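Local coordinates for uncharacterized protein (Bacteroides ovatus, PDB 3NQK) that is of unknown function, its chain pairing a domain of the E-set clan with a C-terminal domain of the BT_3044-like family, at residues Y263-F277 against Y294-T308. Numbering follows the deposited sequence.
Sequences YLERRYVQIMFEYDF and YRVAGSMTLLRNINT
Glu265 and Ile306 exchange two backbone hydrogen bonds, and six more reciprocal pairs, spaced every second residue down to Phe277 with Tyr294, establish an uninterrupted antiparallel ladder. The axes of 264-277 and 299-307 run at 163°. Just beyond the Glu265-Ile306 pair, at the opposite end from Phe277, Tyr263 O accepts from both Thr308 N and Thr308 OG1, the hydroxyl lying in the carbonyl plane on a lone pair. Gly298, with backbone angles suited to glycine, marks the corner in its strand yet stays paired with Phe273.

Charged contacts centre on Arg295, whose chain bends at chi2 and chi3 (65° and 66°) and brings the guanidinium between two acids. Its NE meets Asp276 OD1 at 2.6 Å, within the guanidinium plane; its NH1 reaches Glu274 OE2 at 2.9 Å from above the carboxylate plane.

On the face opposite Arg295, apolar contacts gather round Val296 and Met300. Val296 CB lies over the Tyr275 ring, 3.7 Å from its centroid, while Val296 CG1 meets the Phe273 ring at its edge. The methyl CE of Met300, modelled as selenomethionine, touches Phe273 CZ at 3.7 Å and Ile271 CD1 at 3.8 Å.

Strand 244-257 pairs with 264-277 on its other side, strands 162-165 and 169-175 flank 294-308, and Val107 of the second subunit packs on Glu265 and Thr308.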
ATOM      1  N   TYR A 263       4.595   7.640 -13.926  1.00 49.66           N
ATOM      2  CA  TYR A 263       4.257   6.461 -13.138  1.00 50.94           C
ATOM      3  C   TYR A 263       2.779   6.061 -13.244  1.00 48.18           C
ATOM      4  O   TYR A 263       2.393   4.959 -12.823  1.00 48.55           O
ATOM      5  CB  TYR A 263       4.604   6.703 -11.662  1.00 53.68           C
ATOM      6  CG  TYR A 263       3.962   7.954 -11.066  1.00 64.03           C
ATOM      7  CD1 TYR A 263       4.627   9.189 -11.097  1.00 74.96           C
ATOM      8  CD2 TYR A 263       2.699   7.899 -10.461  1.00 69.78           C
ATOM      9  CE1 TYR A 263       4.052  10.332 -10.543  1.00 78.89           C
ATOM     10  CE2 TYR A 263       2.116   9.034  -9.910  1.00 72.58           C
ATOM     11  CZ  TYR A 263       2.802  10.249  -9.948  1.00 77.09           C
ATOM     12  OH  TYR A 263       2.236  11.380  -9.410  1.00 74.36           O
ATOM     13  N   LEU A 264       1.958   6.939 -13.792  1.00 45.77           N
ATOM     14  CA  LEU A 264       0.539   6.716 -13.794  1.00 45.71           C
ATOM     15  C   LEU A 264       0.074   5.869 -14.976  1.00 46.00           C
ATOM     16  O   LEU A 264       0.238   6.246 -16.133  1.00 47.11           O
ATOM     17  CB  LEU A 264      -0.196   8.048 -13.800  1.00 48.32           C
ATOM     18  CG  LEU A 264      -1.698   7.950 -13.554  1.00 48.61           C
ATOM     19  CD1 LEU A 264      -1.970   7.303 -12.193  1.00 46.98           C
ATOM     20  CD2 LEU A 264      -2.338   9.319 -13.648  1.00 51.60           C
ATOM     21  N   GLU A 265      -0.534   4.736 -14.671  1.00 45.08           N
ATOM     22  CA  GLU A 265      -1.108   3.883 -15.685  1.00 44.34           C
ATOM     23  C   GLU A 265      -2.594   4.205 -15.803  1.00 41.36           C
ATOM     24  O   GLU A 265      -3.298   4.252 -14.802  1.00 41.54           O
ATOM     25  CB  GLU A 265      -0.911   2.394 -15.312  1.00 46.23           C
ATOM     26  CG  GLU A 265      -1.729   1.410 -16.173  1.00 41.16           C
ATOM     27  CD  GLU A 265      -1.613  -0.037 -15.714  1.00 45.48           C
ATOM     28  OE1 GLU A 265      -1.198  -0.282 -14.557  1.00 47.18           O
ATOM     29  OE2 GLU A 265      -1.981  -0.935 -16.510  1.00 46.69           O
ATOM     30  N   ARG A 266      -3.057   4.433 -17.020  1.00 38.48           N
ATOM     31  CA  ARG A 266      -4.458   4.679 -17.266  1.00 38.12           C
ATOM     32  C   ARG A 266      -5.070   3.461 -17.940  1.00 38.68           C
ATOM     33  O   ARG A 266      -4.674   3.097 -19.031  1.00 41.16           O
ATOM     34  CB  ARG A 266      -4.629   5.909 -18.144  1.00 40.43           C
ATOM     35  CG  ARG A 266      -4.156   7.229 -17.471  1.00 43.48           C
ATOM     36  CD  ARG A 266      -4.769   8.475 -18.151  1.00 53.31           C
ATOM     37  NE  ARG A 266      -4.174   9.729 -17.671  1.00 61.84           N
ATOM     38  CZ  ARG A 266      -4.474  10.327 -16.509  1.00 61.51           C
ATOM     39  NH1 ARG A 266      -5.360   9.786 -15.663  1.00 56.65           N
ATOM     40  NH2 ARG A 266      -3.867  11.463 -16.184  1.00 64.53           N
ATOM     41  N   ARG A 267      -5.991   2.795 -17.248  1.00 38.43           N
ATOM     42  CA  ARG A 267      -6.601   1.562 -17.752  1.00 39.18           C
ATOM     43  C   ARG A 267      -8.028   1.821 -18.200  1.00 37.85           C
ATOM     44  O   ARG A 267      -8.855   2.332 -17.436  1.00 39.96           O
ATOM     45  CB  ARG A 267      -6.583   0.478 -16.681  1.00 40.02           C
ATOM     46  CG  ARG A 267      -6.770  -0.945 -17.238  1.00 52.07           C
ATOM     47  CD  ARG A 267      -6.992  -1.991 -16.129  1.00 59.33           C
ATOM     48  NE  ARG A 267      -5.837  -2.119 -15.231  1.00 68.23           N
ATOM     49  CZ  ARG A 267      -4.737  -2.819 -15.509  1.00 68.08           C
ATOM     50  NH1 ARG A 267      -4.613  -3.445 -16.674  1.00 82.03           N
ATOM     51  NH2 ARG A 267      -3.748  -2.873 -14.631  1.00 70.09           N
ATOM     52  N   TYR A 268      -8.314   1.472 -19.438  1.00 37.78           N
ATOM     53  CA  TYR A 268      -9.614   1.716 -20.031  1.00 36.54           C
ATOM     54  C   TYR A 268     -10.351   0.412 -20.316  1.00 37.42           C
ATOM     55  O   TYR A 268      -9.772  -0.530 -20.858  1.00 40.65           O
ATOM     56  CB  TYR A 268      -9.447   2.468 -21.331  1.00 34.31           C
ATOM     57  CG  TYR A 268      -8.725   3.779 -21.196  1.00 42.74           C
ATOM     58  CD1 TYR A 268      -9.419   4.957 -20.929  1.00 42.86           C
ATOM     59  CD2 TYR A 268      -7.361   3.859 -21.366  1.00 47.57           C
ATOM     60  CE1 TYR A 268      -8.761   6.171 -20.836  1.00 43.69           C
ATOM     61  CE2 TYR A 268      -6.693   5.080 -21.262  1.00 49.91           C
ATOM     62  CZ  TYR A 268      -7.404   6.222 -20.994  1.00 41.62           C
ATOM     63  OH  TYR A 268      -6.749   7.413 -20.885  1.00 47.87           O
ATOM     64  N   VAL A 269     -11.614   0.350 -19.912  1.00 35.54           N
ATOM     65  CA  VAL A 269     -12.497  -0.737 -20.318  1.00 34.55           C
ATOM     66  C   VAL A 269     -13.620  -0.135 -21.089  1.00 35.78           C
ATOM     67  O   VAL A 269     -14.385   0.662 -20.551  1.00 38.96           O
ATOM     68  CB  VAL A 269     -13.091  -1.467 -19.141  1.00 34.23           C
ATOM     69  CG1 VAL A 269     -14.074  -2.517 -19.638  1.00 32.74           C
ATOM     70  CG2 VAL A 269     -11.989  -2.110 -18.291  1.00 31.46           C
ATOM     71  N   GLN A 270     -13.685  -0.447 -22.367  1.00 36.85           N
ATOM     72  CA  GLN A 270     -14.710   0.085 -23.236  1.00 38.20           C
ATOM     73  C   GLN A 270     -15.684  -1.009 -23.608  1.00 38.41           C
ATOM     74  O   GLN A 270     -15.277  -2.089 -24.030  1.00 41.87           O
ATOM     75  CB  GLN A 270     -14.076   0.665 -24.501  1.00 38.58           C
ATOM     76  CG  GLN A 270     -15.078   1.323 -25.464  1.00 48.27           C
ATOM     77  CD  GLN A 270     -14.432   1.759 -26.777  1.00 58.00           C
ATOM     78  OE1 GLN A 270     -13.878   0.939 -27.517  1.00 64.63           O
ATOM     79  NE2 GLN A 270     -14.516   3.041 -27.074  1.00 57.69           N
ATOM     80  N   ILE A 271     -16.970  -0.731 -23.468  1.00 37.67           N
ATOM     81  CA  ILE A 271     -17.992  -1.714 -23.809  1.00 39.31           C
ATOM     82  C   ILE A 271     -18.870  -1.191 -24.938  1.00 39.67           C
ATOM     83  O   ILE A 271     -19.235  -0.017 -24.954  1.00 36.81           O
ATOM     84  CB  ILE A 271     -18.858  -2.110 -22.570  1.00 38.29           C
ATOM     85  CG1 ILE A 271     -19.541  -0.897 -21.966  1.00 39.20           C
ATOM     86  CG2 ILE A 271     -18.004  -2.734 -21.525  1.00 36.35           C
ATOM     87  CD1 ILE A 271     -20.551  -1.259 -20.862  1.00 42.19           C
HETATM   88  N   MSE A 272     -19.185  -2.075 -25.894  1.00 42.32           N
HETATM   89  CA  MSE A 272     -19.961  -1.712 -27.095  1.00 44.03           C
HETATM   90  C   MSE A 272     -21.210  -2.573 -27.199  1.00 42.49           C
HETATM   91  O   MSE A 272     -21.141  -3.789 -27.139  1.00 41.14           O
HETATM   92  CB  MSE A 272     -19.094  -1.878 -28.335  1.00 46.53           C
HETATM   93  CG  MSE A 272     -17.960  -0.866 -28.414  1.00 52.24           C
HETATM   94 SE   MSE A 272     -16.407  -1.531 -29.366  0.75 63.11          SE
HETATM   95  CE  MSE A 272     -15.400  -2.335 -27.876  1.00 51.44           C
ATOM     96  N   PHE A 273     -22.348  -1.936 -27.390  1.00 42.71           N
ATOM     97  CA  PHE A 273     -23.608  -2.623 -27.276  1.00 41.10           C
ATOM     98  C   PHE A 273     -24.716  -1.886 -27.966  1.00 39.49           C
ATOM     99  O   PHE A 273     -24.583  -0.724 -28.310  1.00 39.09           O
ATOM    100  CB  PHE A 273     -23.960  -2.749 -25.809  1.00 41.94           C
ATOM    101  CG  PHE A 273     -23.956  -1.437 -25.082  1.00 43.88           C
ATOM    102  CD1 PHE A 273     -22.809  -0.969 -24.487  1.00 43.75           C
ATOM    103  CD2 PHE A 273     -25.075  -0.640 -25.067  1.00 44.93           C
ATOM    104  CE1 PHE A 273     -22.796   0.244 -23.847  1.00 43.61           C
ATOM    105  CE2 PHE A 273     -25.066   0.587 -24.417  1.00 44.00           C
ATOM    106  CZ  PHE A 273     -23.935   1.023 -23.812  1.00 45.45           C
ATOM    107  N   GLU A 274     -25.847  -2.554 -28.085  1.00 40.79           N
ATOM    108  CA  GLU A 274     -27.024  -1.980 -28.685  1.00 41.30           C
ATOM    109  C   GLU A 274     -28.211  -2.768 -28.218  1.00 40.24           C
ATOM    110  O   GLU A 274     -28.191  -3.979 -28.259  1.00 42.25           O
ATOM    111  CB  GLU A 274     -26.915  -2.034 -30.201  1.00 43.37           C
ATOM    112  CG  GLU A 274     -28.144  -1.472 -30.946  1.00 52.32           C
ATOM    113  CD  GLU A 274     -27.886  -1.256 -32.456  1.00 59.21           C
ATOM    114  OE1 GLU A 274     -26.984  -1.937 -33.028  1.00 62.93           O
ATOM    115  OE2 GLU A 274     -28.583  -0.405 -33.055  1.00 54.42           O
ATOM    116  N   TYR A 275     -29.236  -2.089 -27.715  1.00 40.11           N
ATOM    117  CA  TYR A 275     -30.440  -2.794 -27.232  1.00 40.02           C
ATOM    118  C   TYR A 275     -31.687  -1.939 -27.258  1.00 39.89           C
ATOM    119  O   TYR A 275     -31.624  -0.727 -27.417  1.00 41.70           O
ATOM    120  CB  TYR A 275     -30.218  -3.325 -25.808  1.00 37.97           C
ATOM    121  CG  TYR A 275     -29.941  -2.252 -24.747  1.00 35.74           C
ATOM    122  CD1 TYR A 275     -30.971  -1.535 -24.161  1.00 37.68           C
ATOM    123  CD2 TYR A 275     -28.657  -2.029 -24.287  1.00 33.13           C
ATOM    124  CE1 TYR A 275     -30.707  -0.568 -23.164  1.00 33.88           C
ATOM    125  CE2 TYR A 275     -28.385  -1.086 -23.313  1.00 31.51           C
ATOM    126  CZ  TYR A 275     -29.407  -0.361 -22.747  1.00 37.54           C
ATOM    127  OH  TYR A 275     -29.104   0.580 -21.755  1.00 32.44           O
ATOM    128  N   ASP A 276     -32.823  -2.591 -27.095  1.00 40.40           N
ATOM    129  CA  ASP A 276     -34.091  -1.906 -26.949  1.00 41.41           C
ATOM    130  C   ASP A 276     -34.594  -2.126 -25.557  1.00 39.03           C
ATOM    131  O   ASP A 276     -34.328  -3.175 -24.963  1.00 40.67           O
ATOM    132  CB  ASP A 276     -35.137  -2.481 -27.916  1.00 44.40           C
ATOM    133  CG  ASP A 276     -34.951  -2.017 -29.341  1.00 46.35           C
ATOM    134  OD1 ASP A 276     -34.374  -0.926 -29.553  1.00 41.06           O
ATOM    135  OD2 ASP A 276     -35.441  -2.730 -30.255  1.00 50.19           O
ATOM    136  N   PHE A 277     -35.366  -1.161 -25.047  1.00 35.57           N
ATOM    137  CA  PHE A 277     -36.139  -1.350 -23.818  1.00 33.60           C
ATOM    138  C   PHE A 277     -37.235  -0.322 -23.730  1.00 34.12           C
ATOM    139  O   PHE A 277     -37.301   0.595 -24.534  1.00 36.56           O
ATOM    140  CB  PHE A 277     -35.252  -1.270 -22.595  1.00 36.08           C
ATOM    141  CG  PHE A 277     -35.004   0.117 -22.114  1.00 34.06           C
ATOM    142  CD1 PHE A 277     -34.063   0.921 -22.734  1.00 35.36           C
ATOM    143  CD2 PHE A 277     -35.652   0.597 -20.987  1.00 35.35           C
ATOM    144  CE1 PHE A 277     -33.804   2.212 -22.265  1.00 31.34           C
ATOM    145  CE2 PHE A 277     -35.407   1.893 -20.518  1.00 32.21           C
ATOM    146  CZ  PHE A 277     -34.484   2.693 -21.157  1.00 25.83           C
ATOM    147  N   TYR A 294     -37.245   2.717 -26.283  1.00 39.06           N
ATOM    148  CA  TYR A 294     -36.014   3.380 -26.663  1.00 35.44           C
ATOM    149  C   TYR A 294     -35.067   2.420 -27.301  1.00 36.21           C
ATOM    150  O   TYR A 294     -34.984   1.275 -26.902  1.00 36.10           O
ATOM    151  CB  TYR A 294     -35.326   4.000 -25.451  1.00 32.80           C
ATOM    152  CG  TYR A 294     -36.119   5.091 -24.751  1.00 33.71           C
ATOM    153  CD1 TYR A 294     -36.179   6.380 -25.263  1.00 32.36           C
ATOM    154  CD2 TYR A 294     -36.724   4.849 -23.538  1.00 33.87           C
ATOM    155  CE1 TYR A 294     -36.898   7.373 -24.608  1.00 40.08           C
ATOM    156  CE2 TYR A 294     -37.421   5.825 -22.874  1.00 35.64           C
ATOM    157  CZ  TYR A 294     -37.519   7.075 -23.403  1.00 40.74           C
ATOM    158  OH  TYR A 294     -38.240   8.027 -22.712  1.00 46.00           O
ATOM    159  N   ARG A 295     -34.330   2.903 -28.295  1.00 36.57           N
ATOM    160  CA  ARG A 295     -33.205   2.178 -28.819  1.00 38.51           C
ATOM    161  C   ARG A 295     -31.944   2.794 -28.241  1.00 36.76           C
ATOM    162  O   ARG A 295     -31.734   3.991 -28.366  1.00 39.12           O
ATOM    163  CB  ARG A 295     -33.166   2.274 -30.338  1.00 41.22           C
ATOM    164  CG  ARG A 295     -31.850   1.753 -30.969  1.00 42.81           C
ATOM    165  CD  ARG A 295     -31.685   0.281 -30.743  1.00 45.31           C
ATOM    166  NE  ARG A 295     -32.704  -0.471 -31.452  1.00 53.14           N
ATOM    167  CZ  ARG A 295     -32.595  -0.874 -32.714  1.00 60.51           C
ATOM    168  NH1 ARG A 295     -31.483  -0.636 -33.403  1.00 57.95           N
ATOM    169  NH2 ARG A 295     -33.589  -1.531 -33.283  1.00 67.21           N
ATOM    170  N   VAL A 296     -31.124   1.979 -27.583  1.00 34.95           N
ATOM    171  CA  VAL A 296     -29.850   2.450 -26.995  1.00 33.59           C
ATOM    172  C   VAL A 296     -28.712   1.877 -27.801  1.00 35.95           C
ATOM    173  O   VAL A 296     -28.652   0.669 -28.013  1.00 38.18           O
ATOM    174  CB  VAL A 296     -29.678   1.957 -25.560  1.00 32.85           C
ATOM    175  CG1 VAL A 296     -28.438   2.588 -24.928  1.00 32.61           C
ATOM    176  CG2 VAL A 296     -30.911   2.255 -24.734  1.00 29.05           C
ATOM    177  N   ALA A 297     -27.797   2.720 -28.246  1.00 35.67           N
ATOM    178  CA  ALA A 297     -26.698   2.236 -29.080  1.00 37.29           C
ATOM    179  C   ALA A 297     -25.453   3.068 -28.920  1.00 38.39           C
ATOM    180  O   ALA A 297     -25.521   4.291 -28.901  1.00 38.11           O
ATOM    181  CB  ALA A 297     -27.117   2.215 -30.536  1.00 35.58           C
ATOM    182  N   GLY A 298     -24.300   2.391 -28.858  1.00 39.97           N
ATOM    183  CA  GLY A 298     -22.998   3.064 -28.810  1.00 41.87           C
ATOM    184  C   GLY A 298     -22.006   2.359 -27.900  1.00 41.53           C
ATOM    185  O   GLY A 298     -21.937   1.116 -27.866  1.00 43.39           O
ATOM    186  N   SER A 299     -21.246   3.149 -27.151  1.00 40.68           N
ATOM    187  CA  SER A 299     -20.282   2.606 -26.209  1.00 41.08           C
ATOM    188  C   SER A 299     -20.136   3.473 -24.972  1.00 38.82           C
ATOM    189  O   SER A 299     -20.532   4.626 -24.954  1.00 37.38           O
ATOM    190  CB  SER A 299     -18.923   2.470 -26.871  1.00 42.64           C
ATOM    191  OG  SER A 299     -18.418   3.745 -27.257  1.00 48.39           O
HETATM  192  N   MSE A 300     -19.555   2.881 -23.945  1.00 38.57           N
HETATM  193  CA  MSE A 300     -19.213   3.561 -22.724  1.00 36.61           C
HETATM  194  C   MSE A 300     -17.840   3.098 -22.376  1.00 36.81           C
HETATM  195  O   MSE A 300     -17.443   2.000 -22.759  1.00 40.00           O
HETATM  196  CB  MSE A 300     -20.187   3.184 -21.603  1.00 37.39           C
HETATM  197  CG  MSE A 300     -21.608   3.695 -21.816  1.00 37.94           C
HETATM  198 SE   MSE A 300     -22.720   3.505 -20.260  0.75 38.91          SE
HETATM  199  CE  MSE A 300     -22.994   1.645 -20.269  1.00 38.82           C
ATOM    200  N   THR A 301     -17.104   3.902 -21.642  1.00 35.22           N
ATOM    201  CA  THR A 301     -15.734   3.550 -21.298  1.00 34.28           C
ATOM    202  C   THR A 301     -15.458   3.884 -19.855  1.00 34.02           C
ATOM    203  O   THR A 301     -15.771   4.952 -19.406  1.00 31.21           O
ATOM    204  CB  THR A 301     -14.734   4.310 -22.187  1.00 36.04           C
ATOM    205  OG1 THR A 301     -15.017   4.039 -23.558  1.00 32.96           O
ATOM    206  CG2 THR A 301     -13.271   3.915 -21.865  1.00 25.94           C
ATOM    207  N   LEU A 302     -14.884   2.932 -19.135  1.00 35.65           N
ATOM    208  CA  LEU A 302     -14.526   3.123 -17.745  1.00 34.24           C
ATOM    209  C   LEU A 302     -13.035   3.328 -17.663  1.00 35.07           C
ATOM    210  O   LEU A 302     -12.273   2.593 -18.293  1.00 39.85           O
ATOM    211  CB  LEU A 302     -14.924   1.890 -16.943  1.00 33.45           C
ATOM    212  CG  LEU A 302     -14.330   1.780 -15.553  1.00 33.54           C
ATOM    213  CD1 LEU A 302     -14.947   2.852 -14.619  1.00 24.85           C
ATOM    214  CD2 LEU A 302     -14.542   0.364 -14.993  1.00 25.97           C
ATOM    215  N   LEU A 303     -12.619   4.349 -16.934  1.00 34.03           N
ATOM    216  CA  LEU A 303     -11.183   4.644 -16.721  1.00 33.92           C
ATOM    217  C   LEU A 303     -10.793   4.289 -15.329  1.00 33.53           C
ATOM    218  O   LEU A 303     -11.523   4.540 -14.396  1.00 34.14           O
ATOM    219  CB  LEU A 303     -10.900   6.119 -16.943  1.00 33.78           C
ATOM    220  CG  LEU A 303      -9.547   6.676 -16.439  1.00 37.99           C
ATOM    221  CD1 LEU A 303      -8.383   6.020 -17.124  1.00 31.83           C
ATOM    222  CD2 LEU A 303      -9.491   8.185 -16.643  1.00 33.92           C
ATOM    223  N   ARG A 304      -9.616   3.739 -15.181  1.00 35.11           N
ATOM    224  CA  ARG A 304      -9.126   3.355 -13.885  1.00 36.79           C
ATOM    225  C   ARG A 304      -7.663   3.815 -13.784  1.00 38.54           C
ATOM    226  O   ARG A 304      -6.829   3.396 -14.561  1.00 40.87           O
ATOM    227  CB  ARG A 304      -9.267   1.834 -13.733  1.00 37.04           C
ATOM    228  CG  ARG A 304      -8.949   1.258 -12.372  1.00 38.37           C
ATOM    229  CD  ARG A 304      -9.892   1.708 -11.291  1.00 46.10           C
ATOM    230  NE  ARG A 304     -11.283   1.265 -11.454  1.00 41.41           N
ATOM    231  CZ  ARG A 304     -11.720   0.049 -11.173  1.00 47.05           C
ATOM    232  NH1 ARG A 304     -10.861  -0.919 -10.871  1.00 56.13           N
ATOM    233  NH2 ARG A 304     -13.010  -0.222 -11.262  1.00 45.18           N
ATOM    234  N   ASN A 305      -7.399   4.767 -12.900  1.00 38.43           N
ATOM    235  CA  ASN A 305      -6.059   5.341 -12.774  1.00 39.54           C
ATOM    236  C   ASN A 305      -5.230   4.586 -11.768  1.00 39.59           C
ATOM    237  O   ASN A 305      -5.651   4.415 -10.626  1.00 38.18           O
ATOM    238  CB  ASN A 305      -6.161   6.795 -12.366  1.00 39.95           C
ATOM    239  CG  ASN A 305      -6.929   7.613 -13.358  1.00 45.07           C
ATOM    240  OD1 ASN A 305      -6.563   7.697 -14.524  1.00 52.25           O
ATOM    241  ND2 ASN A 305      -8.015   8.205 -12.912  1.00 54.59           N
ATOM    242  N   ILE A 306      -4.020   4.180 -12.169  1.00 39.79           N
ATOM    243  CA  ILE A 306      -3.187   3.312 -11.324  1.00 40.99           C
ATOM    244  C   ILE A 306      -1.794   3.841 -11.125  1.00 42.96           C
ATOM    245  O   ILE A 306      -1.066   4.081 -12.088  1.00 45.17           O
ATOM    246  CB  ILE A 306      -3.054   1.934 -11.932  1.00 41.71           C
ATOM    247  CG1 ILE A 306      -4.410   1.231 -11.951  1.00 43.00           C
ATOM    248  CG2 ILE A 306      -2.032   1.110 -11.153  1.00 40.64           C
ATOM    249  CD1 ILE A 306      -4.390  -0.141 -12.692  1.00 41.17           C
ATOM    250  N   ASN A 307      -1.388   3.946  -9.869  1.00 44.75           N
ATOM    251  CA  ASN A 307      -0.018   4.356  -9.534  1.00 47.89           C
ATOM    252  C   ASN A 307       0.895   3.137  -9.542  1.00 47.42           C
ATOM    253  O   ASN A 307       0.881   2.346  -8.622  1.00 44.65           O
ATOM    254  CB  ASN A 307       0.013   5.047  -8.167  1.00 48.27           C
ATOM    255  CG  ASN A 307       1.400   5.491  -7.769  1.00 55.58           C
ATOM    256  OD1 ASN A 307       2.397   5.061  -8.350  1.00 64.65           O
ATOM    257  ND2 ASN A 307       1.476   6.330  -6.753  1.00 57.49           N
ATOM    258  N   THR A 308       1.673   2.991 -10.608  1.00 50.48           N
ATOM    259  CA  THR A 308       2.487   1.779 -10.815  1.00 51.52           C
ATOM    260  C   THR A 308       3.526   1.605  -9.742  1.00 57.11           C
ATOM    261  O   THR A 308       3.924   0.490  -9.442  1.00 59.50           O
ATOM    262  CB  THR A 308       3.198   1.837 -12.100  1.00 49.39           C
ATOM    263  OG1 THR A 308       4.043   2.991 -12.111  1.00 47.55           O
ATOM    264  CG2 THR A 308       2.219   1.918 -13.241  1.00 49.44           C
TER
HETATM  265  O   HOH W   1     -10.659   0.649 -16.473  1.00 56.63           O